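Local coordinates for protein WlaRA, TDP-fucose-3,4-ketoisomerase (Campylobacter jejuni subsp. jejuni 81116, PDB 5TPV) that belongs to the WxcM-like branch of the cupin clan, a beta-strand-rich fold, and binds thymidine-5'-diphosphate in a pocket completed by a second subunit, at residues B[49-54]-B[117-122]; B[92-97]-B[121-126]. All coordinates share one frame; numbering follows the deposited sequence.

Contact 1: B[49-54]-B[117-122]; sequences HANLNS and KEYIYD. With TYD (thymidine-5'-diphosphate), chain E.
Three rings reach the diphosphate of TYD from one end of this contact. H49 NE2 gives the tightest bond, 2.5 Å to TYD O2B and nearly straight (N-H...O 167°). Y119 OH donates to TYD O2A over 2.8 Å, and Y121 OH is hydrogen-bonded to TYD O1A at 3.0 Å. H49 and Y119 run side by side with their planes oblique at 49°, CE2 of Y119 sitting over the centre of the imidazole face. CD1 of Y121 packs on H49 CB. A weak bond from H49 ND1 to N51 OD1, an oxygen near the imidazole plane, may help fix the ring's rotation. G47, R33 and R46, with K14 of the second subunit, complete the grip on TYD.

Behind the rings lies the backbone of an antiparallel sheet edge in the cupin fold: A50 and I120 form a hydrogen-bonded pair (I120 N to A50 O 2.8 Å, 179°), and N51 and Y119 the next, non-hydrogen-bonded pair, with N51 ND2 over the Y119 ring. On the face opposite N51 and Y119, A50 and I120 turn toward helix 123-136, while the L52 and I120 side chains cross at about a right angle, L52 CD2 touching I120 CD1 at 3.7 Å.

Further out, E118 carries the turn that follows strand 46-51. Its CG takes the crowded position between N and C, directing the buried carboxylate into residues 51-54. OE2 accepts from N51 ND2 at 2.8 Å, well above the carboxylate plane, and from S54 OG, which also bonds T112. OE1 takes N53 N nearly along its C-O axis and S54 N on its syn lone pair. Four donors probably stabilise the ionised carboxylate, and its hold on N51 makes E118 a probable second-shell support of H49. E118 O receives L52 N at 2.8 Å.

Contact 2: B[92-97]-B[121-126]; sequences MIWKQM and YDYKYF
W94, the first residue of strand 94-98, lays its indole against the start of helix 123-136, with its CG anti to the backbone N (chi1 180°). Y123, its CG likewise anti to N, presents a ring edge to one indole face (T-shaped, planes at 79°), and Y123 CD1 stands 3.8 Å from W94 CD2. Y123 CB adds a CH-pi contact over the six-membered ring, 4.1 Å from its centroid. At the indole's far edge, CH2 comes within 3.4 Å of Y121 O, near the ring plane.

The F126 ring is oblique to the indole, and W94 CB lies over its face, displaced toward the rim. The doubly bent M92 side chain slides past F126 in the opposite direction, bringing CE to 3.5 Å from F126 CD1 and SD to the ring edge, a Met-aromatic contact. M92 O also lies at that edge, in plane, and is hydrogen-bonded to K130 further along the helix.

D122 is the N-cap, its OD2 accepting weakly from K124 N. W94, Y123 and F126 form an aromatic cluster that packs the helix start against the sheet: F126 touches A50 of strand 46-51 and I120 of strand 119-120, while Y123 OH bonds D70 on strand 65-70.

In the fold
From the N terminus, strand 46-51 comes first, and contact 1 closes the longer of the two loops by pairing its end with strand 119-120, with 62 residues between, 34 in strands and none helical. Contact 2 starts inside that loop, at 92-97, and ends just past it on the helix, so the two connections cross while sharing Y121 and D122. Strands 46-51 and 94-98 are sheet neighbours, and the contacts meet directly: N51 O is 2.7 Å from M92 N, a probable hydrogen bond, and I120 CD1 packs on M92 SD. Together they join the sheet edge of strands 94-98, 46-51 and 119-120, which carries part of the ligand pocket, to the C-terminal helix.

Contact 1: B[49-54]-B[117-122]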
ATOM      1  N   HIS B  49      -9.504 -12.423 -14.143  1.00 33.02           N
ATOM      2  CA  HIS B  49     -10.844 -11.910 -13.920  1.00 31.87           C
ATOM      3  C   HIS B  49     -10.887 -10.428 -14.244  1.00 29.36           C
ATOM      4  O   HIS B  49      -9.870  -9.770 -14.357  1.00 30.30           O
ATOM      5  CB  HIS B  49     -11.291 -12.143 -12.486  1.00 31.87           C
ATOM      6  CG  HIS B  49     -10.349 -11.575 -11.466  1.00 37.11           C
ATOM      7  ND1 HIS B  49     -10.385 -10.254 -11.069  1.00 41.95           N
ATOM      8  CD2 HIS B  49      -9.315 -12.139 -10.789  1.00 36.46           C
ATOM      9  CE1 HIS B  49      -9.429 -10.035 -10.174  1.00 36.43           C
ATOM     10  NE2 HIS B  49      -8.772 -11.169  -9.976  1.00 36.81           N
ATOM     11  N   ALA B  50     -12.093  -9.908 -14.316  1.00 29.17           N
ATOM     12  CA  ALA B  50     -12.342  -8.489 -14.433  1.00 29.88           C
ATOM     13  C   ALA B  50     -13.215  -8.116 -13.294  1.00 28.81           C
ATOM     14  O   ALA B  50     -13.829  -8.975 -12.613  1.00 31.47           O
ATOM     15  CB  ALA B  50     -13.016  -8.180 -15.757  1.00 37.18           C
ATOM     16  N   ASN B  51     -13.222  -6.815 -13.043  1.00 30.88           N
ATOM     17  CA  ASN B  51     -13.952  -6.269 -11.901  1.00 29.37           C
ATOM     18  C   ASN B  51     -14.884  -5.161 -12.388  1.00 34.08           C
ATOM     19  O   ASN B  51     -14.479  -4.240 -13.167  1.00 35.48           O
ATOM     20  CB  ASN B  51     -13.005  -5.759 -10.787  1.00 32.61           C
ATOM     21  CG  ASN B  51     -12.103  -6.853 -10.206  1.00 36.86           C
ATOM     22  OD1 ASN B  51     -11.191  -7.369 -10.877  1.00 40.47           O
ATOM     23  ND2 ASN B  51     -12.338  -7.201  -8.965  1.00 30.03           N
ATOM     24  N   LEU B  52     -16.146  -5.298 -11.963  1.00 31.90           N
ATOM     25  CA  LEU B  52     -17.246  -4.420 -12.407  1.00 36.13           C
ATOM     26  C   LEU B  52     -17.129  -2.967 -11.930  1.00 37.14           C
ATOM     27  O   LEU B  52     -17.375  -2.034 -12.696  1.00 43.41           O
ATOM     28  CB  LEU B  52     -18.585  -4.981 -11.936  1.00 36.92           C
ATOM     29  CG  LEU B  52     -19.144  -6.209 -12.665  1.00 39.07           C
ATOM     30  CD1 LEU B  52     -20.225  -6.833 -11.806  1.00 33.76           C
ATOM     31  CD2 LEU B  52     -19.704  -5.796 -14.034  1.00 39.58           C
ATOM     32  N   ASN B  53     -16.690  -2.787 -10.692  1.00 41.60           N
ATOM     33  CA  ASN B  53     -16.529  -1.449 -10.108  1.00 42.91           C
ATOM     34  C   ASN B  53     -15.121  -0.907  -9.881  1.00 38.80           C
ATOM     35  O   ASN B  53     -14.924   0.305  -9.911  1.00 41.97           O
ATOM     36  CB  ASN B  53     -17.297  -1.444  -8.787  1.00 35.83           C
ATOM     37  CG  ASN B  53     -18.697  -2.009  -8.963  1.00 37.65           C
ATOM     38  OD1 ASN B  53     -19.367  -1.651  -9.936  1.00 38.15           O
ATOM     39  ND2 ASN B  53     -19.144  -2.863  -8.041  1.00 38.53           N
ATOM     40  N   SER B  54     -14.166  -1.763  -9.539  1.00 37.36           N
ATOM     41  CA  SER B  54     -12.897  -1.315  -8.985  1.00 32.96           C
ATOM     42  C   SER B  54     -12.003  -0.866 -10.126  1.00 32.54           C
ATOM     43  O   SER B  54     -11.906  -1.498 -11.188  1.00 30.99           O
ATOM     44  CB  SER B  54     -12.187  -2.443  -8.235  1.00 30.16           C
ATOM     45  OG  SER B  54     -12.954  -2.973  -7.163  1.00 31.71           O
ATOM     46  N   LYS B 117     -19.005 -10.112  -5.395  1.00 34.99           N
ATOM     47  CA  LYS B 117     -20.057  -9.961  -6.381  1.00 34.07           C
ATOM     48  C   LYS B 117     -19.598  -9.009  -7.460  1.00 46.80           C
ATOM     49  O   LYS B 117     -20.382  -8.741  -8.390  1.00 43.63           O
ATOM     50  CB  LYS B 117     -21.322  -9.411  -5.711  1.00 37.70           C
ATOM     51  CG  LYS B 117     -21.876 -10.165  -4.502  1.00 43.26           C
ATOM     52  CD  LYS B 117     -21.969 -11.672  -4.663  1.00 53.75           C
ATOM     53  CE  LYS B 117     -22.215 -12.418  -3.341  1.00 61.38           C
ATOM     54  NZ  LYS B 117     -23.218 -11.730  -2.496  1.00 62.61           N
ATOM     55  N   GLU B 118     -18.357  -8.502  -7.394  1.00 33.46           N
ATOM     56  CA  GLU B 118     -17.934  -7.621  -8.458  1.00 32.60           C
ATOM     57  C   GLU B 118     -17.056  -8.256  -9.484  1.00 33.19           C
ATOM     58  O   GLU B 118     -16.651  -7.605 -10.491  1.00 34.30           O
ATOM     59  CB  GLU B 118     -17.367  -6.273  -7.992  1.00 36.43           C
ATOM     60  CG  GLU B 118     -15.996  -6.365  -7.328  1.00 40.77           C
ATOM     61  CD  GLU B 118     -14.987  -5.328  -7.803  1.00 41.68           C
ATOM     62  OE1 GLU B 118     -15.348  -4.361  -8.551  1.00 30.71           O
ATOM     63  OE2 GLU B 118     -13.814  -5.504  -7.369  1.00 39.87           O
ATOM     64  N   TYR B 119     -16.790  -9.521  -9.242  1.00 30.01           N
ATOM     65  CA  TYR B 119     -15.849 -10.260 -10.077  1.00 33.53           C
ATOM     66  C   TYR B 119     -16.543 -10.927 -11.252  1.00 37.99           C
ATOM     67  O   TYR B 119     -17.594 -11.582 -11.116  1.00 39.52           O
ATOM     68  CB  TYR B 119     -15.233 -11.418  -9.267  1.00 37.42           C
ATOM     69  CG  TYR B 119     -14.091 -11.076  -8.352  1.00 35.57           C
ATOM     70  CD1 TYR B 119     -14.289 -10.373  -7.161  1.00 38.81           C
ATOM     71  CD2 TYR B 119     -12.810 -11.449  -8.669  1.00 33.58           C
ATOM     72  CE1 TYR B 119     -13.236 -10.090  -6.315  1.00 36.16           C
ATOM     73  CE2 TYR B 119     -11.742 -11.188  -7.829  1.00 34.55           C
ATOM     74  CZ  TYR B 119     -11.956 -10.513  -6.644  1.00 38.78           C
ATOM     75  OH  TYR B 119     -10.880 -10.307  -5.815  1.00 39.91           O
ATOM     76  N   ILE B 120     -15.891 -10.828 -12.393  1.00 36.73           N
ATOM     77  CA  ILE B 120     -16.239 -11.644 -13.524  1.00 37.71           C
ATOM     78  C   ILE B 120     -15.069 -12.558 -13.838  1.00 39.17           C
ATOM     79  O   ILE B 120     -14.019 -12.093 -14.269  1.00 32.37           O
ATOM     80  CB  ILE B 120     -16.559 -10.755 -14.719  1.00 39.41           C
ATOM     81  CG1 ILE B 120     -17.638  -9.772 -14.303  1.00 39.16           C
ATOM     82  CG2 ILE B 120     -17.003 -11.615 -15.900  1.00 46.59           C
ATOM     83  CD1 ILE B 120     -17.689  -8.615 -15.251  1.00 55.80           C
ATOM     84  N   TYR B 121     -15.290 -13.850 -13.594  1.00 37.19           N
ATOM     85  CA  TYR B 121     -14.296 -14.889 -13.814  1.00 39.48           C
ATOM     86  C   TYR B 121     -14.438 -15.600 -15.155  1.00 41.76           C
ATOM     87  O   TYR B 121     -13.564 -16.378 -15.553  1.00 40.75           O
ATOM     88  CB  TYR B 121     -14.442 -15.946 -12.725  1.00 42.32           C
ATOM     89  CG  TYR B 121     -13.969 -15.500 -11.357  1.00 45.23           C
ATOM     90  CD1 TYR B 121     -12.613 -15.361 -11.098  1.00 45.35           C
ATOM     91  CD2 TYR B 121     -14.857 -15.296 -10.296  1.00 47.03           C
ATOM     92  CE1 TYR B 121     -12.144 -15.018  -9.822  1.00 50.03           C
ATOM     93  CE2 TYR B 121     -14.399 -14.945  -9.014  1.00 45.69           C
ATOM     94  CZ  TYR B 121     -13.044 -14.799  -8.773  1.00 48.68           C
ATOM     95  OH  TYR B 121     -12.547 -14.421  -7.511  1.00 56.22           O
ATOM     96  N   ASP B 122     -15.523 -15.337 -15.865  1.00 38.92           N
ATOM     97  CA  ASP B 122     -15.694 -15.968 -17.159  1.00 45.73           C
ATOM     98  C   ASP B 122     -15.516 -15.000 -18.312  1.00 40.88           C
ATOM     99  O   ASP B 122     -16.371 -14.143 -18.557  1.00 42.66           O
ATOM    100  CB  ASP B 122     -17.085 -16.600 -17.256  1.00 52.75           C
ATOM    101  CG  ASP B 122     -17.217 -17.583 -18.437  1.00 60.69           C
ATOM    102  OD1 ASP B 122     -17.763 -18.678 -18.180  1.00 61.74           O
ATOM    103  OD2 ASP B 122     -16.813 -17.268 -19.592  1.00 53.09           O
TER
HETATM  104  PA  TYD E 201      -8.492 -12.939  -6.569  1.00 35.99           P
HETATM  105  O1A TYD E 201      -9.656 -13.837  -6.913  1.00 38.67           O
HETATM  106  O2A TYD E 201      -8.544 -11.471  -6.915  1.00 39.31           O
HETATM  107  O3A TYD E 201      -7.162 -13.566  -7.226  1.00 32.16           O
HETATM  108  PB  TYD E 201      -5.974 -12.607  -7.739  1.00 35.58           P
HETATM  109  O1B TYD E 201      -5.030 -13.546  -8.451  1.00 35.74           O
HETATM  110  O2B TYD E 201      -6.670 -11.618  -8.644  1.00 33.09           O
HETATM  111  O3B TYD E 201      -5.417 -12.007  -6.471  1.00 37.25           O
HETATM  112  O5' TYD E 201      -8.201 -13.074  -4.991  1.00 36.29           O
HETATM  113  C5' TYD E 201      -7.607 -14.258  -4.462  1.00 37.52           C
HETATM  114  C4' TYD E 201      -8.503 -14.836  -3.374  1.00 34.81           C
HETATM  115  O4' TYD E 201      -8.317 -14.107  -2.158  1.00 34.20           O
HETATM  116  C3' TYD E 201      -9.971 -14.733  -3.757  1.00 34.64           C
HETATM  117  O3' TYD E 201     -10.558 -16.037  -3.806  1.00 37.53           O
HETATM  118  C2' TYD E 201     -10.640 -13.901  -2.679  1.00 31.65           C
HETATM  119  C1' TYD E 201      -9.541 -13.535  -1.690  1.00 31.71           C
HETATM  120  N1  TYD E 201      -9.409 -12.079  -1.616  1.00 30.56           N
HETATM  121  C2  TYD E 201      -9.931 -11.388  -0.498  1.00 34.93           C
HETATM  122  O2  TYD E 201     -10.496 -12.033   0.412  1.00 34.14           O
HETATM  123  N3  TYD E 201      -9.830 -10.056  -0.393  1.00 32.84           N
HETATM  124  C4  TYD E 201      -9.231  -9.340  -1.349  1.00 32.93           C
HETATM  125  O4  TYD E 201      -9.139  -8.098  -1.247  1.00 32.21           O
HETATM  126  C5  TYD E 201      -8.676 -10.041  -2.532  1.00 32.70           C
HETATM  127  C5M TYD E 201      -7.993  -9.268  -3.631  1.00 33.79           C
HETATM  128  C6  TYD E 201      -8.798 -11.420  -2.607  1.00 31.58           C

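Contact 2: B[92-97]-B[121-126]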
ATOM      1  N   MET B  92     -13.605  -2.896 -15.345  1.00 40.17           N
ATOM      2  CA  MET B  92     -14.021  -3.767 -16.465  1.00 37.44           C
ATOM      3  C   MET B  92     -12.887  -3.872 -17.442  1.00 38.98           C
ATOM      4  O   MET B  92     -13.016  -3.691 -18.674  1.00 36.28           O
ATOM      5  CB  MET B  92     -15.333  -3.274 -17.127  1.00 39.64           C
ATOM      6  CG  MET B  92     -16.562  -3.728 -16.376  1.00 42.72           C
ATOM      7  SD  MET B  92     -16.617  -5.549 -16.263  1.00 44.68           S
ATOM      8  CE  MET B  92     -17.376  -6.001 -17.819  1.00 55.80           C
ATOM      9  N   ILE B  93     -11.726  -4.163 -16.884  1.00 40.07           N
ATOM     10  CA  ILE B  93     -10.662  -4.599 -17.725  1.00 34.00           C
ATOM     11  C   ILE B  93     -10.175  -5.915 -17.173  1.00 35.33           C
ATOM     12  O   ILE B  93      -9.930  -6.029 -15.973  1.00 33.96           O
ATOM     13  CB  ILE B  93      -9.590  -3.516 -17.781  1.00 34.59           C
ATOM     14  CG1 ILE B  93     -10.198  -2.225 -18.342  1.00 38.80           C
ATOM     15  CG2 ILE B  93      -8.395  -4.020 -18.583  1.00 35.89           C
ATOM     16  CD1 ILE B  93      -9.211  -1.179 -18.828  1.00 39.06           C
ATOM     17  N   TRP B  94     -10.094  -6.905 -18.050  1.00 36.80           N
ATOM     18  CA  TRP B  94      -9.648  -8.241 -17.656  1.00 36.00           C
ATOM     19  C   TRP B  94      -8.120  -8.199 -17.576  1.00 36.39           C
ATOM     20  O   TRP B  94      -7.435  -7.536 -18.378  1.00 35.01           O
ATOM     21  CB  TRP B  94     -10.037  -9.242 -18.716  1.00 36.02           C
ATOM     22  CG  TRP B  94      -9.656 -10.659 -18.481  1.00 35.28           C
ATOM     23  CD1 TRP B  94      -8.461 -11.256 -18.745  1.00 35.85           C
ATOM     24  CD2 TRP B  94     -10.511 -11.686 -17.994  1.00 35.70           C
ATOM     25  NE1 TRP B  94      -8.527 -12.609 -18.467  1.00 33.25           N
ATOM     26  CE2 TRP B  94      -9.769 -12.886 -17.981  1.00 33.37           C
ATOM     27  CE3 TRP B  94     -11.842 -11.708 -17.582  1.00 33.89           C
ATOM     28  CZ2 TRP B  94     -10.301 -14.092 -17.550  1.00 44.03           C
ATOM     29  CZ3 TRP B  94     -12.377 -12.933 -17.166  1.00 40.12           C
ATOM     30  CH2 TRP B  94     -11.612 -14.092 -17.146  1.00 40.58           C
ATOM     31  N   LYS B  95      -7.596  -8.947 -16.618  1.00 31.54           N
ATOM     32  CA  LYS B  95      -6.152  -8.984 -16.425  1.00 35.39           C
ATOM     33  C   LYS B  95      -5.668 -10.341 -15.965  1.00 28.99           C
ATOM     34  O   LYS B  95      -6.383 -11.073 -15.294  1.00 30.59           O
ATOM     35  CB  LYS B  95      -5.726  -7.864 -15.455  1.00 34.53           C
ATOM     36  CG  LYS B  95      -5.645  -8.203 -13.981  1.00 30.01           C
ATOM     37  CD  LYS B  95      -6.967  -8.361 -13.300  1.00 33.38           C
ATOM     38  CE  LYS B  95      -7.831  -7.125 -13.380  1.00 34.76           C
ATOM     39  NZ  LYS B  95      -9.068  -7.439 -12.647  1.00 35.61           N
ATOM     40  N   GLN B  96      -4.451 -10.633 -16.358  1.00 31.00           N
ATOM     41  CA  GLN B  96      -3.690 -11.754 -15.891  1.00 40.06           C
ATOM     42  C   GLN B  96      -2.205 -11.372 -15.663  1.00 39.33           C
ATOM     43  O   GLN B  96      -1.604 -10.642 -16.440  1.00 37.00           O
ATOM     44  CB  GLN B  96      -3.863 -12.874 -16.926  1.00 40.53           C
ATOM     45  CG  GLN B  96      -3.144 -14.158 -16.576  1.00 48.34           C
ATOM     46  CD  GLN B  96      -3.142 -15.142 -17.744  1.00 57.86           C
ATOM     47  OE1 GLN B  96      -2.632 -14.838 -18.822  1.00 53.34           O
ATOM     48  NE2 GLN B  96      -3.703 -16.336 -17.526  1.00 44.29           N
ATOM     49  N   MET B  97      -1.613 -11.849 -14.572  1.00 35.93           N
ATOM     50  CA  MET B  97      -0.215 -11.576 -14.253  1.00 36.47           C
ATOM     51  C   MET B  97       0.609 -12.804 -14.087  1.00 32.39           C
ATOM     52  O   MET B  97       0.134 -13.770 -13.524  1.00 32.16           O
ATOM     53  CB  MET B  97      -0.138 -10.822 -12.969  1.00 36.57           C
ATOM     54  CG  MET B  97      -1.023  -9.623 -13.169  1.00 50.25           C
ATOM     55  SD  MET B  97      -1.306  -8.757 -11.660  1.00 59.45           S
ATOM     56  CE  MET B  97      -2.895  -9.589 -11.390  1.00 56.01           C
ATOM     57  N   TYR B 121     -15.290 -13.850 -13.594  1.00 37.19           N
ATOM     58  CA  TYR B 121     -14.296 -14.889 -13.814  1.00 39.48           C
ATOM     59  C   TYR B 121     -14.438 -15.600 -15.155  1.00 41.76           C
ATOM     60  O   TYR B 121     -13.564 -16.378 -15.553  1.00 40.75           O
ATOM     61  CB  TYR B 121     -14.442 -15.946 -12.725  1.00 42.32           C
ATOM     62  CG  TYR B 121     -13.969 -15.500 -11.357  1.00 45.23           C
ATOM     63  CD1 TYR B 121     -12.613 -15.361 -11.098  1.00 45.35           C
ATOM     64  CD2 TYR B 121     -14.857 -15.296 -10.296  1.00 47.03           C
ATOM     65  CE1 TYR B 121     -12.144 -15.018  -9.822  1.00 50.03           C
ATOM     66  CE2 TYR B 121     -14.399 -14.945  -9.014  1.00 45.69           C
ATOM     67  CZ  TYR B 121     -13.044 -14.799  -8.773  1.00 48.68           C
ATOM     68  OH  TYR B 121     -12.547 -14.421  -7.511  1.00 56.22           O
ATOM     69  N   ASP B 122     -15.523 -15.337 -15.865  1.00 38.92           N
ATOM     70  CA  ASP B 122     -15.694 -15.968 -17.159  1.00 45.73           C
ATOM     71  C   ASP B 122     -15.516 -15.000 -18.312  1.00 40.88           C
ATOM     72  O   ASP B 122     -16.371 -14.143 -18.557  1.00 42.66           O
ATOM     73  CB  ASP B 122     -17.085 -16.600 -17.256  1.00 52.75           C
ATOM     74  CG  ASP B 122     -17.217 -17.583 -18.437  1.00 60.69           C
ATOM     75  OD1 ASP B 122     -17.763 -18.678 -18.180  1.00 61.74           O
ATOM     76  OD2 ASP B 122     -16.813 -17.268 -19.592  1.00 53.09           O
ATOM     77  N   TYR B 123     -14.435 -15.194 -19.055  1.00 45.66           N
ATOM     78  CA  TYR B 123     -14.052 -14.272 -20.117  1.00 51.78           C
ATOM     79  C   TYR B 123     -15.149 -14.041 -21.151  1.00 42.47           C
ATOM     80  O   TYR B 123     -15.406 -12.921 -21.566  1.00 51.00           O
ATOM     81  CB  TYR B 123     -12.766 -14.755 -20.777  1.00 48.76           C
ATOM     82  CG  TYR B 123     -12.291 -13.814 -21.832  1.00 51.82           C
ATOM     83  CD1 TYR B 123     -11.700 -12.612 -21.473  1.00 51.59           C
ATOM     84  CD2 TYR B 123     -12.426 -14.121 -23.194  1.00 51.30           C
ATOM     85  CE1 TYR B 123     -11.270 -11.729 -22.432  1.00 45.08           C
ATOM     86  CE2 TYR B 123     -12.017 -13.232 -24.175  1.00 44.48           C
ATOM     87  CZ  TYR B 123     -11.419 -12.041 -23.790  1.00 52.76           C
ATOM     88  OH  TYR B 123     -10.953 -11.152 -24.743  1.00 43.49           O
ATOM     89  N   LYS B 124     -15.798 -15.116 -21.549  1.00 52.23           N
ATOM     90  CA  LYS B 124     -16.887 -15.074 -22.522  1.00 56.86           C
ATOM     91  C   LYS B 124     -17.945 -14.061 -22.078  1.00 48.01           C
ATOM     92  O   LYS B 124     -18.274 -13.134 -22.820  1.00 42.97           O
ATOM     93  CB  LYS B 124     -17.545 -16.468 -22.718  1.00 74.73           C
ATOM     94  CG  LYS B 124     -16.653 -17.724 -22.715  1.00 90.48           C
ATOM     95  CD  LYS B 124     -16.022 -18.050 -24.066  1.00101.65           C
ATOM     96  CE  LYS B 124     -17.017 -18.697 -25.026  1.00105.66           C
ATOM     97  NZ  LYS B 124     -16.837 -18.228 -26.430  1.00102.36           N
ATOM     98  N   TYR B 125     -18.456 -14.220 -20.858  1.00 42.13           N
ATOM     99  CA  TYR B 125     -19.400 -13.247 -20.298  1.00 45.53           C
ATOM    100  C   TYR B 125     -18.799 -11.863 -19.985  1.00 49.40           C
ATOM    101  O   TYR B 125     -19.502 -10.850 -20.081  1.00 48.19           O
ATOM    102  CB  TYR B 125     -20.106 -13.842 -19.068  1.00 49.71           C
ATOM    103  CG  TYR B 125     -20.802 -15.113 -19.497  1.00 54.16           C
ATOM    104  CD1 TYR B 125     -21.803 -15.053 -20.478  1.00 53.07           C
ATOM    105  CD2 TYR B 125     -20.385 -16.364 -19.025  1.00 58.54           C
ATOM    106  CE1 TYR B 125     -22.405 -16.199 -20.939  1.00 65.44           C
ATOM    107  CE2 TYR B 125     -20.986 -17.523 -19.480  1.00 68.53           C
ATOM    108  CZ  TYR B 125     -21.992 -17.416 -20.434  1.00 70.23           C
ATOM    109  OH  TYR B 125     -22.611 -18.523 -20.912  1.00 63.76           O
ATOM    110  N   PHE B 126     -17.509 -11.813 -19.655  1.00 40.65           N
ATOM    111  CA  PHE B 126     -16.812 -10.508 -19.615  1.00 42.72           C
ATOM    112  C   PHE B 126     -17.002  -9.751 -20.934  1.00 40.31           C
ATOM    113  O   PHE B 126     -17.396  -8.571 -20.923  1.00 39.01           O
ATOM    114  CB  PHE B 126     -15.309 -10.610 -19.243  1.00 36.21           C
ATOM    115  CG  PHE B 126     -14.540  -9.328 -19.502  1.00 38.97           C
ATOM    116  CD1 PHE B 126     -14.786  -8.201 -18.741  1.00 38.16           C
ATOM    117  CD2 PHE B 126     -13.677  -9.221 -20.584  1.00 34.87           C
ATOM    118  CE1 PHE B 126     -14.129  -7.007 -18.988  1.00 35.25           C
ATOM    119  CE2 PHE B 126     -13.014  -8.041 -20.836  1.00 33.61           C
ATOM    120  CZ  PHE B 126     -13.215  -6.943 -20.011  1.00 33.12           C
TER